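Long-range contacts in ADP compounds hydrolase nudE (Escherichia coli, PDB 1VHZ), which hydrolyses ADP-ribose to AMP and ribose 5-phosphate and also acts on NADH, Ap3A and Ap2A, as a magnesium-dependent homodimeric Nudix hydrolase: residues A[50-55]-A[92-97]; A[109-114]-A[125-130]; A[79-84]-A[169-174]; A[56-61]-A[132-137]. All coordinates share one frame; numbering follows the deposited sequence.

Interaction 1 of 4, residues A[50-55]-A[92-97]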
# COMPACT_ATOMS: atom_id res chain seq x y z
N GLU A 50 4.46 -5.45 -13.64
CA GLU A 50 3.93 -5.78 -12.33
C GLU A 50 5.00 -6.33 -11.39
O GLU A 50 6.09 -6.70 -11.79
CB GLU A 50 2.75 -6.74 -12.41
CG GLU A 50 1.63 -6.24 -13.32
CD GLU A 50 0.46 -7.20 -13.41
OE1 GLU A 50 0.53 -8.32 -12.88
OE2 GLU A 50 -0.57 -6.81 -14.02
N ALA A 51 4.64 -6.30 -10.11
CA ALA A 51 5.47 -6.78 -9.04
C ALA A 51 4.94 -8.09 -8.46
O ALA A 51 3.78 -8.47 -8.65
CB ALA A 51 5.60 -5.73 -7.93
N VAL A 52 5.83 -8.77 -7.74
CA VAL A 52 5.50 -10.02 -7.08
C VAL A 52 6.07 -10.01 -5.66
O VAL A 52 7.12 -9.41 -5.39
CB VAL A 52 6.03 -11.25 -7.85
CG1 VAL A 52 7.55 -11.30 -7.86
CG2 VAL A 52 5.48 -12.55 -7.25
N MET A 53 5.31 -10.52 -4.72
CA MET A 53 5.76 -10.59 -3.32
C MET A 53 5.61 -12.07 -2.94
O MET A 53 4.58 -12.68 -3.25
CB MET A 53 5.00 -9.66 -2.39
CG MET A 53 4.85 -10.18 -0.95
SD MET A 53 4.02 -9.00 0.16
CE MET A 53 2.98 -8.18 -1.04
N ILE A 54 6.65 -12.65 -2.36
CA ILE A 54 6.62 -14.06 -2.02
C ILE A 54 6.66 -14.31 -0.53
O ILE A 54 7.45 -13.74 0.22
CB ILE A 54 7.82 -14.82 -2.64
CG1 ILE A 54 7.99 -14.45 -4.11
CG2 ILE A 54 7.64 -16.33 -2.49
CD1 ILE A 54 8.86 -13.24 -4.34
N VAL A 55 5.77 -15.19 -0.10
CA VAL A 55 5.64 -15.60 1.27
C VAL A 55 5.99 -17.09 1.40
O VAL A 55 5.13 -17.95 1.23
CB VAL A 55 4.20 -15.34 1.77
CG1 VAL A 55 4.05 -15.77 3.22
CG2 VAL A 55 3.83 -13.85 1.63
N GLU A 92 6.72 -17.99 -12.17
CA GLU A 92 8.09 -17.93 -12.64
C GLU A 92 8.85 -16.80 -11.98
O GLU A 92 9.98 -16.96 -11.52
CB GLU A 92 8.10 -17.80 -14.18
CG GLU A 92 7.79 -19.09 -14.92
CD GLU A 92 7.35 -18.89 -16.36
OE1 GLU A 92 7.12 -17.75 -16.82
OE2 GLU A 92 7.19 -19.90 -17.09
N ALA A 93 8.23 -15.61 -11.91
CA ALA A 93 8.90 -14.48 -11.27
C ALA A 93 9.10 -14.80 -9.79
O ALA A 93 10.18 -14.54 -9.24
CB ALA A 93 8.11 -13.21 -11.44
N ALA A 94 8.08 -15.39 -9.16
CA ALA A 94 8.18 -15.70 -7.74
C ALA A 94 9.34 -16.67 -7.48
O ALA A 94 10.15 -16.43 -6.59
CB ALA A 94 6.87 -16.29 -7.21
N ASN A 95 9.40 -17.75 -8.25
CA ASN A 95 10.46 -18.75 -8.10
C ASN A 95 11.84 -18.13 -8.29
O ASN A 95 12.73 -18.34 -7.47
CB ASN A 95 10.20 -19.91 -9.06
CG ASN A 95 10.71 -21.25 -8.58
OD1 ASN A 95 10.87 -21.51 -7.39
ND2 ASN A 95 10.99 -22.16 -9.51
N ARG A 96 12.01 -17.32 -9.33
CA ARG A 96 13.27 -16.66 -9.61
C ARG A 96 13.65 -15.71 -8.48
O ARG A 96 14.80 -15.73 -8.02
CB ARG A 96 13.21 -15.90 -10.95
CG ARG A 96 14.46 -15.08 -11.27
CD ARG A 96 14.32 -14.34 -12.60
NE ARG A 96 13.13 -13.49 -12.62
CZ ARG A 96 12.92 -12.44 -11.83
NH1 ARG A 96 13.83 -12.05 -10.93
NH2 ARG A 96 11.78 -11.75 -11.92
N GLU A 97 12.70 -14.87 -8.03
CA GLU A 97 12.99 -13.94 -6.94
C GLU A 97 13.36 -14.69 -5.67
O GLU A 97 14.28 -14.23 -4.98
CB GLU A 97 11.84 -12.97 -6.65
CG GLU A 97 11.54 -11.97 -7.75
CD GLU A 97 12.59 -10.87 -7.84
OE1 GLU A 97 12.75 -10.32 -8.96
OE2 GLU A 97 13.24 -10.55 -6.82

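Interaction 2 of 4, residues A[109-114]-A[125-130]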
# COMPACT_ATOMS: atom_id res chain seq x y z
N LEU A 109 3.91 -23.27 -5.55
CA LEU A 109 3.65 -21.84 -5.56
C LEU A 109 2.18 -21.54 -5.79
O LEU A 109 1.55 -22.10 -6.68
CB LEU A 109 4.52 -21.16 -6.62
CG LEU A 109 6.03 -21.18 -6.35
CD1 LEU A 109 6.84 -20.98 -7.61
CD2 LEU A 109 6.39 -20.13 -5.30
N THR A 110 1.59 -20.72 -4.89
CA THR A 110 0.18 -20.40 -5.05
C THR A 110 -0.07 -18.90 -5.09
O THR A 110 0.42 -18.09 -4.31
CB THR A 110 -0.84 -21.20 -4.29
OG1 THR A 110 -1.85 -20.48 -3.59
CG2 THR A 110 -0.32 -22.30 -3.43
N PHE A 111 -0.76 -18.52 -6.16
CA PHE A 111 -1.10 -17.11 -6.42
C PHE A 111 -2.40 -16.82 -5.68
O PHE A 111 -3.47 -17.35 -5.93
CB PHE A 111 -1.14 -16.85 -7.91
CG PHE A 111 -1.78 -15.55 -8.30
CD1 PHE A 111 -2.85 -15.55 -9.18
CD2 PHE A 111 -1.34 -14.35 -7.74
CE1 PHE A 111 -3.46 -14.35 -9.53
CE2 PHE A 111 -1.97 -13.16 -8.09
CZ PHE A 111 -3.03 -13.16 -8.97
N LEU A 112 -2.27 -15.98 -4.66
CA LEU A 112 -3.36 -15.66 -3.75
C LEU A 112 -4.13 -14.40 -4.02
O LEU A 112 -5.33 -14.31 -3.76
CB LEU A 112 -2.66 -15.49 -2.38
CG LEU A 112 -3.34 -15.99 -1.13
CD1 LEU A 112 -3.88 -17.39 -1.31
CD2 LEU A 112 -2.34 -15.96 0.04
N LYS A 113 -3.44 -13.35 -4.48
CA LYS A 113 -4.16 -12.10 -4.67
C LYS A 113 -3.32 -11.12 -5.47
O LYS A 113 -2.08 -11.16 -5.41
CB LYS A 113 -4.43 -11.48 -3.28
CG LYS A 113 -5.62 -10.50 -3.21
CD LYS A 113 -6.90 -11.30 -3.11
CE LYS A 113 -8.14 -10.55 -3.51
NZ LYS A 113 -9.34 -11.43 -3.29
N LYS A 114 -4.04 -10.22 -6.13
CA LYS A 114 -3.37 -9.15 -6.89
C LYS A 114 -3.83 -7.83 -6.30
O LYS A 114 -5.03 -7.56 -6.17
CB LYS A 114 -3.67 -9.25 -8.37
CG LYS A 114 -3.13 -8.08 -9.18
CD LYS A 114 -3.71 -8.15 -10.59
CE LYS A 114 -2.73 -8.74 -11.57
NZ LYS A 114 -3.38 -9.16 -12.84
N LYS A 125 0.73 -2.91 -9.84
CA LYS A 125 0.06 -4.01 -9.20
C LYS A 125 1.09 -4.92 -8.51
O LYS A 125 2.17 -5.15 -9.05
CB LYS A 125 -0.69 -4.94 -10.16
CG LYS A 125 -1.53 -4.30 -11.24
CD LYS A 125 -2.80 -3.69 -10.69
CE LYS A 125 -3.65 -3.15 -11.85
NZ LYS A 125 -4.41 -1.95 -11.40
N MET A 126 0.62 -5.52 -7.43
CA MET A 126 1.45 -6.44 -6.66
C MET A 126 0.78 -7.80 -6.56
O MET A 126 -0.36 -7.94 -6.11
CB MET A 126 1.73 -5.81 -5.30
CG MET A 126 2.32 -6.75 -4.25
SD MET A 126 3.97 -7.30 -4.71
CE MET A 126 4.95 -5.88 -4.23
N ASN A 127 1.48 -8.84 -7.00
CA ASN A 127 0.93 -10.19 -6.95
C ASN A 127 1.51 -10.92 -5.74
O ASN A 127 2.74 -10.99 -5.61
CB ASN A 127 1.24 -10.97 -8.24
CG ASN A 127 0.65 -10.30 -9.47
OD1 ASN A 127 -0.49 -10.55 -9.84
ND2 ASN A 127 1.42 -9.41 -10.10
N ILE A 128 0.63 -11.41 -4.87
CA ILE A 128 1.05 -12.13 -3.67
C ILE A 128 1.08 -13.62 -3.91
O ILE A 128 0.09 -14.26 -4.30
CB ILE A 128 0.12 -11.80 -2.48
CG1 ILE A 128 0.22 -10.29 -2.19
CG2 ILE A 128 0.52 -12.60 -1.26
CD1 ILE A 128 -0.90 -9.78 -1.30
N VAL A 129 2.25 -14.24 -3.73
CA VAL A 129 2.38 -15.68 -3.95
C VAL A 129 2.88 -16.40 -2.70
O VAL A 129 3.81 -15.89 -2.06
CB VAL A 129 3.39 -15.94 -5.10
CG1 VAL A 129 3.63 -17.42 -5.31
CG2 VAL A 129 2.95 -15.30 -6.40
N VAL A 130 2.34 -17.57 -2.39
CA VAL A 130 2.82 -18.35 -1.24
C VAL A 130 3.72 -19.47 -1.79
O VAL A 130 3.33 -20.12 -2.77
CB VAL A 130 1.68 -19.00 -0.44
CG1 VAL A 130 2.22 -19.78 0.77
CG2 VAL A 130 0.69 -17.95 0.00

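Interaction 3 of 4, residues A[79-84]-A[169-174]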
# COMPACT_ATOMS: atom_id res chain seq x y z
N PHE A 79 8.34 -9.50 3.66
CA PHE A 79 8.37 -10.50 2.61
C PHE A 79 9.18 -10.04 1.41
O PHE A 79 9.23 -8.86 1.07
CB PHE A 79 6.94 -10.87 2.19
CG PHE A 79 6.10 -11.31 3.36
CD1 PHE A 79 4.99 -10.58 3.75
CD2 PHE A 79 6.44 -12.46 4.08
CE1 PHE A 79 4.21 -11.00 4.83
CE2 PHE A 79 5.67 -12.87 5.15
CZ PHE A 79 4.56 -12.15 5.53
N SER A 80 9.83 -11.00 0.80
CA SER A 80 10.66 -10.78 -0.39
C SER A 80 9.78 -10.27 -1.51
O SER A 80 8.63 -10.69 -1.70
CB SER A 80 11.37 -12.13 -0.66
OG SER A 80 11.53 -12.34 -2.04
N LYS A 81 10.22 -9.26 -2.23
CA LYS A 81 9.48 -8.61 -3.29
C LYS A 81 10.39 -8.32 -4.48
O LYS A 81 11.57 -8.02 -4.29
CB LYS A 81 9.00 -7.20 -2.79
CG LYS A 81 8.00 -7.25 -1.67
CD LYS A 81 7.73 -5.95 -0.95
CE LYS A 81 6.98 -6.16 0.36
NZ LYS A 81 7.85 -6.46 1.55
N GLY A 82 9.81 -8.29 -5.67
CA GLY A 82 10.57 -7.98 -6.88
C GLY A 82 9.60 -7.71 -8.04
O GLY A 82 8.38 -7.71 -7.89
N LEU A 83 10.16 -7.50 -9.22
CA LEU A 83 9.39 -7.24 -10.40
C LEU A 83 9.26 -8.49 -11.27
O LEU A 83 10.11 -9.36 -11.29
CB LEU A 83 10.08 -6.14 -11.23
CG LEU A 83 10.17 -4.78 -10.53
CD1 LEU A 83 10.95 -3.79 -11.40
CD2 LEU A 83 8.78 -4.25 -10.22
N ILE A 84 8.13 -8.55 -11.97
CA ILE A 84 7.90 -9.67 -12.91
C ILE A 84 8.56 -9.26 -14.23
O ILE A 84 8.20 -8.19 -14.74
CB ILE A 84 6.39 -9.87 -13.13
CG1 ILE A 84 5.75 -10.28 -11.79
CG2 ILE A 84 6.16 -10.88 -14.25
CD1 ILE A 84 4.28 -10.65 -11.86
N ALA A 169 1.75 -1.43 4.33
CA ALA A 169 0.50 -1.91 3.77
C ALA A 169 0.53 -3.19 2.97
O ALA A 169 -0.45 -3.96 3.07
CB ALA A 169 -0.23 -0.82 2.97
N ARG A 170 1.53 -3.42 2.14
CA ARG A 170 1.61 -4.64 1.34
C ARG A 170 1.96 -5.83 2.22
O ARG A 170 1.37 -6.90 2.04
CB ARG A 170 2.61 -4.46 0.20
CG ARG A 170 2.11 -3.41 -0.81
CD ARG A 170 3.24 -2.96 -1.76
NE ARG A 170 4.45 -2.66 -1.03
CZ ARG A 170 5.65 -2.46 -1.52
NH1 ARG A 170 6.70 -2.21 -0.73
NH2 ARG A 170 5.85 -2.53 -2.83
N ASN A 171 2.87 -5.63 3.20
CA ASN A 171 3.22 -6.69 4.12
C ASN A 171 2.01 -7.10 4.96
O ASN A 171 1.72 -8.29 5.12
CB ASN A 171 4.34 -6.30 5.13
CG ASN A 171 5.72 -6.27 4.51
OD1 ASN A 171 5.99 -6.91 3.49
ND2 ASN A 171 6.62 -5.50 5.11
N VAL A 172 1.31 -6.10 5.50
CA VAL A 172 0.14 -6.39 6.35
C VAL A 172 -0.97 -7.07 5.57
O VAL A 172 -1.55 -8.06 6.02
CB VAL A 172 -0.32 -5.11 7.06
CG1 VAL A 172 -1.66 -5.27 7.76
CG2 VAL A 172 0.74 -4.66 8.08
N SER A 173 -1.27 -6.57 4.36
CA SER A 173 -2.27 -7.20 3.51
C SER A 173 -1.91 -8.67 3.27
O SER A 173 -2.74 -9.55 3.43
CB SER A 173 -2.29 -6.53 2.11
OG SER A 173 -2.84 -5.24 2.21
N ALA A 174 -0.64 -8.91 2.90
CA ALA A 174 -0.17 -10.25 2.64
C ALA A 174 -0.32 -11.16 3.86
O ALA A 174 -0.75 -12.30 3.74
CB ALA A 174 1.30 -10.25 2.19
O HOH W 1 9.42 -5.46 3.84
O HOH W 2 7.23 -3.56 1.92

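Interaction 4 of 4, residues A[56-61]-A[132-137]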
# COMPACT_ATOMS: atom_id res chain seq x y z
N PRO A 56 7.24 -17.37 1.72
CA PRO A 56 7.74 -18.71 1.89
C PRO A 56 7.42 -19.28 3.26
O PRO A 56 7.53 -18.60 4.29
CB PRO A 56 9.24 -18.60 1.70
CG PRO A 56 9.54 -17.17 1.44
CD PRO A 56 8.34 -16.38 1.90
N ILE A 57 6.93 -20.51 3.27
CA ILE A 57 6.61 -21.24 4.49
C ILE A 57 7.43 -22.53 4.50
O ILE A 57 7.38 -23.25 3.49
CB ILE A 57 5.12 -21.62 4.54
CG1 ILE A 57 4.24 -20.38 4.51
CG2 ILE A 57 4.83 -22.49 5.77
CD1 ILE A 57 2.76 -20.57 4.40
N VAL A 58 8.22 -22.77 5.53
CA VAL A 58 9.01 -23.98 5.67
C VAL A 58 8.99 -24.41 7.15
O VAL A 58 9.06 -23.57 8.04
CB VAL A 58 10.43 -23.89 5.14
CG1 VAL A 58 11.12 -22.61 5.57
CG2 VAL A 58 11.30 -25.08 5.60
N ASP A 59 8.72 -25.68 7.42
CA ASP A 59 8.68 -26.20 8.78
C ASP A 59 7.90 -25.30 9.73
O ASP A 59 8.39 -24.82 10.77
CB ASP A 59 10.11 -26.39 9.33
CG ASP A 59 10.92 -27.39 8.52
OD1 ASP A 59 10.36 -28.41 8.07
OD2 ASP A 59 12.14 -27.15 8.35
N ASP A 60 6.66 -24.99 9.38
CA ASP A 60 5.78 -24.16 10.16
C ASP A 60 6.27 -22.77 10.51
O ASP A 60 5.86 -22.17 11.50
CB ASP A 60 5.37 -24.93 11.44
CG ASP A 60 4.23 -25.88 11.05
OD1 ASP A 60 4.56 -27.01 10.65
OD2 ASP A 60 3.06 -25.44 11.11
N HIS A 61 7.16 -22.21 9.70
CA HIS A 61 7.67 -20.88 9.90
C HIS A 61 7.57 -20.10 8.57
O HIS A 61 7.58 -20.65 7.48
CB HIS A 61 9.14 -20.82 10.34
CG HIS A 61 9.38 -21.23 11.77
ND1 HIS A 61 9.18 -22.53 12.21
CD2 HIS A 61 9.80 -20.53 12.85
CE1 HIS A 61 9.45 -22.60 13.51
NE2 HIS A 61 9.84 -21.40 13.91
N GLN A 132 5.87 -22.96 -0.93
CA GLN A 132 6.07 -24.10 -0.04
C GLN A 132 6.87 -25.18 -0.78
O GLN A 132 6.95 -25.16 -2.01
CB GLN A 132 4.77 -24.72 0.45
CG GLN A 132 3.73 -23.75 0.94
CD GLN A 132 2.42 -24.41 1.31
OE1 GLN A 132 2.28 -24.87 2.44
NE2 GLN A 132 1.50 -24.48 0.37
N ASP A 133 7.32 -26.17 -0.03
CA ASP A 133 8.10 -27.28 -0.55
C ASP A 133 9.33 -26.73 -1.25
O ASP A 133 9.53 -26.84 -2.46
CB ASP A 133 7.27 -28.19 -1.45
CG ASP A 133 8.08 -29.44 -1.83
OD1 ASP A 133 9.04 -29.77 -1.10
OD2 ASP A 133 7.77 -30.04 -2.86
N LEU A 134 10.17 -26.07 -0.45
CA LEU A 134 11.38 -25.43 -0.92
C LEU A 134 12.56 -26.38 -1.07
O LEU A 134 12.66 -27.37 -0.37
CB LEU A 134 11.81 -24.32 0.06
CG LEU A 134 10.75 -23.38 0.61
CD1 LEU A 134 11.41 -22.21 1.35
CD2 LEU A 134 9.83 -22.85 -0.47
N TYR A 135 13.49 -25.98 -1.92
CA TYR A 135 14.71 -26.74 -2.18
C TYR A 135 15.81 -25.71 -2.44
O TYR A 135 15.50 -24.63 -2.96
CB TYR A 135 14.57 -27.69 -3.37
CG TYR A 135 14.17 -26.98 -4.64
CD1 TYR A 135 15.09 -26.40 -5.48
CD2 TYR A 135 12.82 -26.86 -4.97
CE1 TYR A 135 14.71 -25.72 -6.63
CE2 TYR A 135 12.42 -26.20 -6.12
CZ TYR A 135 13.37 -25.64 -6.94
OH TYR A 135 12.96 -24.97 -8.09
N PRO A 136 17.03 -26.00 -2.02
CA PRO A 136 18.16 -25.12 -2.21
C PRO A 136 18.50 -24.90 -3.67
O PRO A 136 18.63 -25.83 -4.46
CB PRO A 136 19.32 -25.81 -1.50
CG PRO A 136 18.76 -26.96 -0.76
CD PRO A 136 17.41 -27.27 -1.36
N GLU A 137 18.65 -23.64 -4.06
CA GLU A 137 19.00 -23.25 -5.41
C GLU A 137 19.17 -21.72 -5.39
O GLU A 137 18.23 -21.00 -5.06
CB GLU A 137 18.06 -23.64 -6.52
CG GLU A 137 18.54 -23.14 -7.88
CD GLU A 137 17.67 -23.51 -9.05
OE1 GLU A 137 17.80 -22.88 -10.13
OE2 GLU A 137 16.84 -24.44 -8.96
O HOH W 3 7.23 -25.67 2.67

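Interaction 1 of 4, residues A[50-55]-A[92-97]
The helix of the Nudix box lies here against the sheet of the Nudix fold, with Val52 and Ile54 of one strand set against Ala93, Ala94 and Glu97. Strand and helix axes approach to 8.3 Å and cross at -60°, with two small alanines of the helix meeting the strand. The methyl of Ala94 sits between the two strand residues, 3.8 Å from Ile54 CG1 and 4.0 Å from Val52 CG2. Val52 straddles the helix surface: CG1, placed between its own backbone N and carbonyl carbon (chi1 66°), reaches Ala93 CB and, at 4.0 Å, Glu97 CG. Ile54 extends CD1 to within 3.8 Å of Glu97 CB, the two side chains crossing at about a right angle. An alanine in place of Val52 would probably open a gap beside Ala93 and Ala94 and leave the CG of Glu97 without its apolar support on this side. By similarity, Glu97 is a divalent-metal ligand, as is Glu101, whose carboxylate lies close by. Glu97 bends at chi2 (-73°), and its OE1 receives Arg96 NH1 at 2.8 Å from above the carboxylate plane, in a salt bridge. Arg96 also pairs with Glu88 and Glu100. Strand 51-58 runs between strand 80-83, antiparallel to it, and strand 125-136, parallel to it. Helix 90-102 covers the Val52 and Ile54 face of this sheet, while Met53 and Val55 point to the face packed by helix 169-184.

Interaction 2 of 4, residues A[109-114]-A[125-130]
Leu112 and Val130 fit together across two antiparallel strands, Leu112 CD2 lying 3.6 Å from Val130 CG2. The leucine CB rests beside the carbonyl oxygen of Ile128, and the CD2 branch leans on the valine methyl. Leu109 makes a second such bump: its CD2 comes 3.9 Å from Val129 CG1, which is anti to its backbone N (chi1 176°) and also lies against the Thr110 carbonyl oxygen. These strands form the beta hairpin 104-116/125-136 at one side of the Nudix sheet, and a beta bulge interrupts their pairing. Thr110 and Val130 are a hydrogen-bonded pair, joined in both directions. Beyond Phe111 the register slips by one residue: Leu112 N bonds to Ile128 O, while Ile128 N bonds to Lys113 O at 2.8 Å and 176°, almost straight. The extra residue lets Leu112 lean toward the partner strand. On the face carrying Phe111, Lys114, Asn127 and Val129, the Asn127 side chain fills the hollow between the phenyl ring and the lysine chain. Its OD1 lies 3.5 Å from Phe111 CE2 and 3.4 Å from Lys114 CE; ring and amide planes are turned 54° apart. The Lys114 and Asn127 side chains run side by side in the same direction, and Lys114 CG also touches Lys125 CB. The other end of the Asn127 amide, ND2, is held by Ala51 O and Glu50 OE1, which fixes the amide's rotation. On the Ile128 and Val130 face, Lys113 reaches the second subunit, its NZ bonding to Leu161 O there.

Interaction 3 of 4, residues A[79-84]-A[169-174]
Lys81 stretches from strand 80-83 to the start of helix 169-184, where it meets Arg170 and Asn171. Its CB points toward the helix, and CG stands anti to the carbonyl carbon (chi1 -66°). Chi2 and chi3 keep the chain extended as far as CE. On the way CD lies over one face of the Arg170 guanidinium, 3.8 Å above its plane and offset toward the rim. CE touches Asn171 OD1 at 3.4 Å, and a bend at chi4 (86°) brings NZ to the same oxygen at 2.7 Å, tilted 20° from the amide plane. NZ also bonds to Phe79 O, just before its own strand, at 2.8 Å, on a lone pair in the carbonyl plane. Two waters make weaker bonds to NZ, one relayed to Asn171 ND2 and the other, weakly, to Arg170 NH1. This joins the last helix of the Nudix fold to the strand leading into the Nudix box, which begins at Gly82. A leucine in place of Lys81 would probably leave Asn171 OD1 and Phe79 O without this shared donor, and the helix start less firmly tied to the strand. Lys81 NZ and Arg170 NH1 remain 5.0 Å apart; Arg170 is engaged by Glu168 through NE, which would moderate the repulsion. Asn171 ND2 bonds to Phe166 O, so both ends of the amide are held. The Phe79 ring takes Asn171 O at its edge, in plane, while its CE1 comes 4.0 Å from Ala174 CB. On another side of the helix, Ser173 OG bonds to Ser173 OG of the second subunit.

Interaction 4 of 4, residues A[56-61]-A[132-137]
Ile57 and Gln132 bring the two backbones nearest, their CA atoms 5.4 Å apart, where neighbouring strands of the Nudix sheet part company. Strands 51-58 and 125-136 run parallel further back, but the second chain turns a corner at Asp133. Segment axes 56-58 and 134-136 therefore cross at -87°, with a closest approach of 9.1 Å. The first strand ends in a type I' turn from Val58 to His61, the tight connection of a beta hairpin with strand 61-69. Val58 and His61 bond N to O in both directions, and Asp59 and Asp60 at the middle of the turn take positive phi angles.

No direct hydrogen bond links the two segments; apolar contacts and a water join them. Leu134 carries the packing after the corner. Its CD1 lies 4.2 Å from Pro56 CB and also 4.2 Å from Val58 CG1, bridging two residues two positions apart on the strand. Phe104 and Ala106 of strand 104-116 pack on the same leucine. Before the corner, Ile57 CB meets Gln132 CG at 4.4 Å, and the isoleucine carbonyl oxygen faces Gln132 CA. Leu98 of helix 90-102 also touches Pro56. Where the strands diverge, a water donates to Ile57 O at 2.6 Å and accepts from Asp133 N at 2.7 Å.

In the fold
Past the N-terminal three-stranded sheet, strand 51-58 is the first to take part and serves two contacts: interaction 1 near its start and interaction 4 at its end. Interaction 1 closes the loop from residue 50 to the Nudix-box helix. Interaction 3, opening at 79-84 inside that loop, closes at helix 169-184, so the two cross. Interaction 2 is a local hairpin, opening after interaction 1 has closed and nested within the loops of interactions 3 and 4. Interaction 4, opening at 56-61 and closing at 132-137, crosses interactions 1 and 3. Together they join helices 90-102 and 169-184 to one mixed sheet, of which the hairpin 104-116/125-136 is part; interactions 2 and 3 touch the second subunit.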